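Local coordinates for ribose 5-phosphate isomerase (Giardia lamblia, PDB 3S5P), which probably interconverts ribose 5-phosphate and ribulose 5-phosphate in the pentose phosphate pathway, as an isomerase of the RpiB type, at residues 125-130 with 135-140; 88-93 with 104-109; 49-54 with 71-76. One frame throughout, in Å; residues are numbered along the deposited sequence.

Contact 1. Residues 125-130 with 135-140; sequences LALGGR and EVAASI
Leu-125, Leu-127, Ala-137 and Ile-140 make an entirely apolar contact between strand 125-128 and helix 135-140, and no hydrogen bond crosses it. The central atom is Ile-140 CG2. Leu-127 CD2 lies 3.9 Å from Ile-140 CG2, the two side chains lying alongside and running oppositely. Leu-125 meets the same methyl differently: it comes in roughly perpendicular to Ile-140, with Leu-125 CD1 4.1 Å from Ile-140 CG2. This methyl stands anti to the backbone N of Ile-140 while CG1 takes the position beside that N (chi1 -68°), which turns CG2 toward the sheet, where it meets both leucines from the helix side. The other methyl of Leu-127, CD1, reaches the preceding helical turn and stops 4.2 Å from Ala-137 CB.

Backbone hydrogen bonds hold each partner in its own element. Ile-140 N donates to Val-136 O within the helix, whereas Leu-125 and Leu-127 bond to strand 81-86. All four residues are buried: Leu-39 of helix 33-45 and Ile-83 also pack on Leu-127, Leu-35 touches Ala-137, and Cys-107 touches both Leu-125 and Ile-140.

The axes of strand and helix run nearly antiparallel, at 173° and 9.8 Å at closest approach. A strand followed, after a short loop, by a helix that folds back over the sheet is the beta-alpha unit of a Rossmann-like alpha/beta/alpha sandwich, here built on a five-stranded parallel sheet.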
loop_
_atom_site.group_PDB
_atom_site.type_symbol
_atom_site.label_atom_id
_atom_site.label_comp_id
_atom_site.label_asym_id
_atom_site.label_seq_id
_atom_site.Cartn_x
_atom_site.Cartn_y
_atom_site.Cartn_z
ATOM N N LEU A 125 -3.734 -8.201 4.286
ATOM C CA LEU A 125 -2.354 -7.793 4.409
ATOM C C LEU A 125 -1.627 -8.305 3.168
ATOM O O LEU A 125 -1.725 -9.496 2.845
ATOM C CB LEU A 125 -1.743 -8.425 5.667
ATOM C CG LEU A 125 -0.224 -8.250 5.873
ATOM C CD1 LEU A 125 0.139 -6.766 6.060
ATOM C CD2 LEU A 125 0.286 -9.065 7.063
ATOM N N ALA A 126 -0.911 -7.428 2.473
ATOM C CA ALA A 126 -0.049 -7.861 1.374
ATOM C C ALA A 126 1.390 -7.874 1.821
ATOM O O ALA A 126 1.856 -6.912 2.427
ATOM C CB ALA A 126 -0.209 -6.965 0.169
ATOM N N LEU A 127 2.094 -8.963 1.526
ATOM C CA LEU A 127 3.516 -9.044 1.799
ATOM C C LEU A 127 4.320 -9.384 0.530
ATOM O O LEU A 127 3.883 -10.164 -0.295
ATOM C CB LEU A 127 3.786 -10.083 2.877
ATOM C CG LEU A 127 3.214 -9.824 4.272
ATOM C CD1 LEU A 127 3.238 -11.096 5.051
ATOM C CD2 LEU A 127 4.005 -8.705 5.006
ATOM N N GLY A 128 5.492 -8.792 0.380
ATOM C CA GLY A 128 6.336 -9.049 -0.779
ATOM C C GLY A 128 7.398 -10.066 -0.407
ATOM O O GLY A 128 8.356 -9.715 0.277
ATOM N N GLY A 129 7.231 -11.317 -0.851
ATOM C CA GLY A 129 8.227 -12.390 -0.612
ATOM C C GLY A 129 9.611 -12.057 -1.175
ATOM O O GLY A 129 10.633 -12.509 -0.655
ATOM N N ARG A 130 9.647 -11.265 -2.245
ATOM C CA ARG A 130 10.918 -10.885 -2.874
ATOM C C ARG A 130 11.571 -9.702 -2.151
ATOM O O ARG A 130 12.729 -9.398 -2.396
ATOM C CB ARG A 130 10.691 -10.461 -4.323
ATOM C CG ARG A 130 10.176 -11.505 -5.278
ATOM C CD ARG A 130 10.129 -10.873 -6.689
ATOM N NE ARG A 130 9.457 -11.703 -7.693
ATOM C CZ ARG A 130 10.080 -12.293 -8.716
ATOM N NH1 ARG A 130 11.395 -12.152 -8.888
ATOM N NH2 ARG A 130 9.386 -13.028 -9.581
ATOM N N GLU A 135 11.440 -13.232 8.858
ATOM C CA GLU A 135 11.220 -12.875 10.261
ATOM C C GLU A 135 10.519 -11.534 10.376
ATOM O O GLU A 135 9.684 -11.354 11.234
ATOM C CB GLU A 135 12.510 -12.930 11.106
ATOM C CG GLU A 135 13.080 -14.341 11.310
ATOM C CD GLU A 135 12.150 -15.306 12.044
ATOM O OE1 GLU A 135 11.158 -14.886 12.645
ATOM O OE2 GLU A 135 12.417 -16.518 12.035
ATOM N N VAL A 136 10.836 -10.610 9.487
ATOM C CA VAL A 136 10.131 -9.323 9.440
ATOM C C VAL A 136 8.692 -9.523 8.976
ATOM O O VAL A 136 7.779 -8.879 9.490
ATOM C CB VAL A 136 10.885 -8.293 8.545
ATOM C CG1 VAL A 136 10.080 -7.017 8.306
ATOM C CG2 VAL A 136 12.212 -7.942 9.161
ATOM N N ALA A 137 8.479 -10.420 8.015
ATOM C CA ALA A 137 7.148 -10.714 7.529
ATOM C C ALA A 137 6.303 -11.319 8.659
ATOM O O ALA A 137 5.133 -10.996 8.802
ATOM C CB ALA A 137 7.219 -11.669 6.338
ATOM N N ALA A 138 6.896 -12.210 9.456
ATOM C CA ALA A 138 6.168 -12.805 10.591
ATOM C C ALA A 138 5.854 -11.768 11.664
ATOM O O ALA A 138 4.819 -11.833 12.308
ATOM C CB ALA A 138 6.947 -14.002 11.192
ATOM N N SER A 139 6.728 -10.792 11.872
ATOM C CA SER A 139 6.438 -9.839 12.971
ATOM C C SER A 139 5.437 -8.785 12.536
ATOM O O SER A 139 4.725 -8.263 13.370
ATOM C CB SER A 139 7.704 -9.247 13.605
ATOM O OG SER A 139 8.251 -8.216 12.833
ATOM N N ILE A 140 5.351 -8.538 11.224
ATOM C CA ILE A 140 4.321 -7.694 10.594
ATOM C C ILE A 140 2.955 -8.360 10.708
ATOM O O ILE A 140 1.958 -7.725 11.145
ATOM C CB ILE A 140 4.662 -7.417 9.085
ATOM C CG1 ILE A 140 5.904 -6.511 8.970
ATOM C CG2 ILE A 140 3.506 -6.741 8.368
ATOM C CD1 ILE A 140 6.431 -6.366 7.557
#

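Contact 2. Residues 88-93 with 104-109; sequences TGIGIS and CALCST. With SO4 (sulfate ion), chain C.
Leu-106 turns its two methyls to different parts of the turn that opens helix 90-93. CD2 faces the side chain of Ile-90, which it crosses obliquely, with Leu-106 CD2 3.7 Å from Ile-90 CG1. Leu-106 CD1 lies against backbone instead, 3.5 Å from Thr-88 O and 3.9 Å from Gly-89 CA. One turn further along, Cys-104 SG sits 3.8 Å from Ser-93 CA, carried there by a chi1 of 180° that places the sulfur anti to its own backbone N. Leu-106 also packs on Leu-106 of the second subunit.

Backbone N-H groups of Thr-88, Gly-91 and Ile-92 point at the sulfate. Thr-88 N makes a fairly straight bond to sulfate O2 (2.9 Å, 161°), Gly-91 N reaches sulfate O1 at 2.9 Å, and Ile-92 N bonds to sulfate O3 at 3.1 Å; Gly-89 N adds a weak bond to O3. Thr-88 OG1 accepts from Ile-90 N (3.0 Å) in an ST turn. The grip on an ion probably taken from the crystallisation liquor is consistent with the anion hole that this glycine-rich loop forms in RpiB relatives, where backbone N-H groups would stabilise the negatively charged enediolate; the sulfate probably mimics such an anion.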
loop_
_atom_site.group_PDB
_atom_site.type_symbol
_atom_site.label_atom_id
_atom_site.label_comp_id
_atom_site.label_asym_id
_atom_site.label_seq_id
_atom_site.Cartn_x
_atom_site.Cartn_y
_atom_site.Cartn_z
ATOM N N THR A 88 6.237 -8.348 -4.844
ATOM C CA THR A 88 6.435 -7.107 -4.087
ATOM C C THR A 88 5.227 -6.811 -3.202
ATOM O O THR A 88 5.343 -6.163 -2.169
ATOM C CB THR A 88 6.636 -5.903 -5.031
ATOM O OG1 THR A 88 5.422 -5.690 -5.778
ATOM C CG2 THR A 88 7.818 -6.166 -6.010
ATOM N N GLY A 89 4.064 -7.279 -3.603
ATOM C CA GLY A 89 2.834 -6.936 -2.874
ATOM C C GLY A 89 2.101 -5.816 -3.573
ATOM O O GLY A 89 0.919 -5.620 -3.359
ATOM N N ILE A 90 2.793 -5.126 -4.471
ATOM C CA ILE A 90 2.258 -3.900 -5.057
ATOM C C ILE A 90 1.095 -4.195 -5.959
ATOM O O ILE A 90 0.035 -3.614 -5.762
ATOM C CB ILE A 90 3.360 -3.095 -5.799
ATOM C CG1 ILE A 90 4.341 -2.541 -4.779
ATOM C CG2 ILE A 90 2.744 -1.998 -6.692
ATOM C CD1 ILE A 90 5.625 -2.046 -5.404
ATOM N N GLY A 91 1.269 -5.112 -6.918
ATOM C CA GLY A 91 0.206 -5.428 -7.877
ATOM C C GLY A 91 -1.002 -6.052 -7.194
ATOM O O GLY A 91 -2.148 -5.781 -7.555
ATOM N N ILE A 92 -0.754 -6.873 -6.177
ATOM C CA ILE A 92 -1.833 -7.503 -5.428
ATOM C C ILE A 92 -2.582 -6.486 -4.577
ATOM O O ILE A 92 -3.811 -6.521 -4.477
ATOM C CB ILE A 92 -1.301 -8.664 -4.550
ATOM C CG1 ILE A 92 -0.757 -9.783 -5.434
ATOM C CG2 ILE A 92 -2.418 -9.322 -3.783
ATOM C CD1 ILE A 92 -1.680 -10.222 -6.641
ATOM N N SER A 93 -1.857 -5.538 -3.985
ATOM C CA SER A 93 -2.547 -4.595 -3.151
ATOM C C SER A 93 -3.428 -3.680 -4.014
ATOM O O SER A 93 -4.525 -3.299 -3.604
ATOM C CB SER A 93 -1.553 -3.824 -2.273
ATOM O OG SER A 93 -0.765 -3.041 -3.116
ATOM N N CYS A 104 -6.658 -3.339 1.659
ATOM C CA CYS A 104 -5.426 -4.080 1.638
ATOM C C CYS A 104 -4.239 -3.168 1.906
ATOM O O CYS A 104 -4.038 -2.127 1.251
ATOM C CB CYS A 104 -5.281 -4.856 0.328
ATOM S SG CYS A 104 -3.783 -5.836 0.170
ATOM N N ALA A 105 -3.473 -3.581 2.904
ATOM C CA ALA A 105 -2.358 -2.827 3.418
ATOM C C ALA A 105 -1.084 -3.554 2.999
ATOM O O ALA A 105 -0.884 -4.699 3.379
ATOM C CB ALA A 105 -2.460 -2.774 4.927
ATOM N N LEU A 106 -0.250 -2.903 2.192
ATOM C CA LEU A 106 1.090 -3.407 1.909
ATOM C C LEU A 106 2.035 -2.819 2.965
ATOM O O LEU A 106 2.300 -1.616 2.991
ATOM C CB LEU A 106 1.522 -2.973 0.509
ATOM C CG LEU A 106 2.973 -3.274 0.119
ATOM C CD1 LEU A 106 3.272 -4.765 0.278
ATOM C CD2 LEU A 106 3.267 -2.760 -1.271
ATOM N N CYS A 107 2.556 -3.672 3.829
ATOM C CA CYS A 107 3.281 -3.237 5.021
ATOM C C CYS A 107 4.731 -3.663 4.956
ATOM O O CYS A 107 5.007 -4.777 4.532
ATOM C CB CYS A 107 2.675 -3.946 6.225
ATOM S SG CYS A 107 1.001 -3.368 6.601
ATOM N N SER A 108 5.662 -2.824 5.418
ATOM C CA SER A 108 7.044 -3.296 5.457
ATOM C C SER A 108 7.626 -3.152 6.864
ATOM O O SER A 108 8.810 -3.460 7.088
ATOM C CB SER A 108 7.904 -2.562 4.440
ATOM O OG SER A 108 7.918 -1.224 4.834
ATOM N N THR A 109 6.803 -2.673 7.812
ATOM C CA THR A 109 7.230 -2.577 9.205
ATOM C C THR A 109 6.081 -2.983 10.066
ATOM O O THR A 109 4.943 -3.035 9.584
ATOM C CB THR A 109 7.641 -1.144 9.589
ATOM O OG1 THR A 109 6.519 -0.263 9.379
ATOM C CG2 THR A 109 8.848 -0.705 8.759
HETATM S S SO4 C . 2.845 -8.202 -7.220
HETATM O O1 SO4 C . 3.115 -7.026 -8.083
HETATM O O2 SO4 C . 4.152 -8.783 -6.871
HETATM O O3 SO4 C . 2.084 -8.065 -5.956
HETATM O O4 SO4 C . 2.029 -9.125 -8.030
#

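Contact 3. Residues 49-54 with 71-76; sequences EVMDLG and CEAVTS
Ala-73 CB is the single point on helix 71-75 at which two side chains of strand 49-54 converge. Leu-53 CD1 is 4.0 Å from Ala-73 CB, and Met-51 CE lies 4.2 Å from the same methyl. Met-51 and Leu-53 are two residues apart, so their side chains leave the same face of the strand. Leu-53 keeps CG beside its backbone N (chi1 -75°), and CD1 then extends toward the helix. Met-51 arrives by a longer path, its chain nearly straight at chi2 (161°) before chi3 bends the terminal methyl toward the alanine. Ala-25 of the adjacent strand 23-28 touches Met-51, Leu-53 and Ala-73, and so closes the apolar patch from the sheet side. The patch itself is small: 78 Å² is buried in all, and the nearest CA atoms, those of Leu-53 and Ala-73, stay 8.9 Å apart, bridged only by side-chain ends.

The solvent side lies beyond it. On the other strand face, Asp-52 is exposed and its OD2 hydrogen-bonds to Gln-40, while Val-50 packs on helix 33-45. On the exposed side of segment 71-76, Ser-76 OG donates to Glu-72 O over 2.8 Å, within the carbonyl plane, and Ser-76 N gives the same oxygen a second bond. One carbonyl therefore secures both the backbone and the side chain of Ser-76.

Strand 49-54 is an outermost strand within the chain, and this sparse helix-on-sheet packing belongs to the border of the parallel alpha/beta/alpha sandwich.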
loop_
_atom_site.group_PDB
_atom_site.type_symbol
_atom_site.label_atom_id
_atom_site.label_comp_id
_atom_site.label_asym_id
_atom_site.label_seq_id
_atom_site.Cartn_x
_atom_site.Cartn_y
_atom_site.Cartn_z
ATOM N N GLU A 49 -6.877 -19.427 13.860
ATOM C CA GLU A 49 -7.490 -20.448 13.021
ATOM C C GLU A 49 -7.081 -20.144 11.589
ATOM O O GLU A 49 -7.544 -19.174 11.004
ATOM C CB GLU A 49 -9.019 -20.455 13.193
ATOM N N VAL A 50 -6.176 -20.954 11.062
ATOM C CA VAL A 50 -5.603 -20.784 9.730
ATOM C C VAL A 50 -6.407 -21.503 8.659
ATOM O O VAL A 50 -6.847 -22.675 8.823
ATOM C CB VAL A 50 -4.121 -21.294 9.671
ATOM C CG1 VAL A 50 -3.637 -21.468 8.243
ATOM C CG2 VAL A 50 -3.193 -20.355 10.437
ATOM N N MET A 51 -6.564 -20.797 7.553
ATOM C CA MET A 51 -7.175 -21.319 6.354
ATOM C C MET A 51 -6.213 -21.104 5.210
ATOM O O MET A 51 -6.013 -19.977 4.732
ATOM C CB MET A 51 -8.485 -20.612 6.072
ATOM C CG MET A 51 -9.597 -21.010 7.013
ATOM S SD MET A 51 -10.940 -19.803 7.013
ATOM C CE MET A 51 -10.967 -19.300 5.265
ATOM N N ASP A 52 -5.595 -22.199 4.805
ATOM C CA ASP A 52 -4.679 -22.241 3.690
ATOM C C ASP A 52 -5.534 -22.380 2.448
ATOM O O ASP A 52 -6.212 -23.387 2.271
ATOM C CB ASP A 52 -3.766 -23.456 3.863
ATOM C CG ASP A 52 -2.740 -23.613 2.747
ATOM O OD1 ASP A 52 -2.961 -23.207 1.588
ATOM O OD2 ASP A 52 -1.695 -24.195 3.041
ATOM N N LEU A 53 -5.522 -21.362 1.601
ATOM C CA LEU A 53 -6.329 -21.403 0.393
ATOM C C LEU A 53 -5.524 -21.833 -0.806
ATOM O O LEU A 53 -6.085 -22.332 -1.784
ATOM C CB LEU A 53 -7.009 -20.069 0.143
ATOM C CG LEU A 53 -8.192 -19.853 1.091
ATOM C CD1 LEU A 53 -8.571 -18.426 1.045
ATOM C CD2 LEU A 53 -9.372 -20.739 0.720
ATOM N N GLY A 54 -4.207 -21.686 -0.726
ATOM C CA GLY A 54 -3.329 -22.264 -1.743
ATOM C C GLY A 54 -2.544 -21.305 -2.639
ATOM O O GLY A 54 -2.616 -20.055 -2.509
ATOM N N CYS A 71 -9.357 -12.744 -1.080
ATOM C CA CYS A 71 -10.239 -11.660 -0.678
ATOM C C CYS A 71 -11.650 -12.160 -0.524
ATOM O O CYS A 71 -12.394 -11.660 0.322
ATOM C CB CYS A 71 -10.167 -10.489 -1.658
ATOM S SG CYS A 71 -8.565 -9.680 -1.556
ATOM N N GLU A 72 -12.004 -13.179 -1.309
ATOM C CA GLU A 72 -13.380 -13.656 -1.320
ATOM C C GLU A 72 -13.719 -14.416 -0.039
ATOM O O GLU A 72 -14.901 -14.536 0.341
ATOM C CB GLU A 72 -13.653 -14.505 -2.571
ATOM C CG GLU A 72 -13.845 -13.684 -3.857
ATOM C CD GLU A 72 -13.929 -14.548 -5.138
ATOM O OE1 GLU A 72 -13.757 -15.794 -5.068
ATOM O OE2 GLU A 72 -14.157 -13.967 -6.227
ATOM N N ALA A 73 -12.689 -14.945 0.624
ATOM C CA ALA A 73 -12.886 -15.592 1.936
ATOM C C ALA A 73 -13.338 -14.517 2.963
ATOM O O ALA A 73 -14.123 -14.789 3.868
ATOM C CB ALA A 73 -11.600 -16.273 2.390
ATOM N N VAL A 74 -12.838 -13.306 2.794
ATOM C CA VAL A 74 -13.177 -12.200 3.680
ATOM C C VAL A 74 -14.556 -11.651 3.325
ATOM O O VAL A 74 -15.401 -11.493 4.201
ATOM C CB VAL A 74 -12.107 -11.086 3.611
ATOM C CG1 VAL A 74 -12.527 -9.854 4.437
ATOM C CG2 VAL A 74 -10.774 -11.638 4.088
ATOM N N THR A 75 -14.798 -11.396 2.042
ATOM C CA THR A 75 -16.039 -10.729 1.649
ATOM C C THR A 75 -17.265 -11.629 1.812
ATOM O O THR A 75 -18.391 -11.147 1.883
ATOM C CB THR A 75 -15.982 -10.113 0.207
ATOM O OG1 THR A 75 -16.102 -11.140 -0.776
ATOM C CG2 THR A 75 -14.693 -9.407 -0.028
ATOM N N SER A 76 -17.037 -12.935 1.882
ATOM C CA SER A 76 -18.117 -13.894 2.083
ATOM C C SER A 76 -18.357 -14.205 3.572
ATOM O O SER A 76 -19.287 -14.911 3.929
ATOM C CB SER A 76 -17.833 -15.177 1.302
ATOM O OG SER A 76 -16.785 -15.876 1.921
#

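All three contacts pack a helix or helix start on the same parallel sheet, with helix 134-146 of contact 1 on the face opposite helices 65-75 and 90-97. Contacts 1 and 2 use neighbouring strands and touch directly: Ala-126 N is 2.9 Å from Ala-105 O, a probable hydrogen bond, and Ile-140 CD1 packs 3.5 Å from Ser-108 C. Their centres are about 9 Å apart. Contact 3 lies at the other edge of the sheet, its centre about 18 Å from that of contact 1 and about 17 Å from that of contact 2. The sulfate sits on backbone amides of 88-92 in contact 2, probably marking the active-site anion hole, while contact 3 is remote from it.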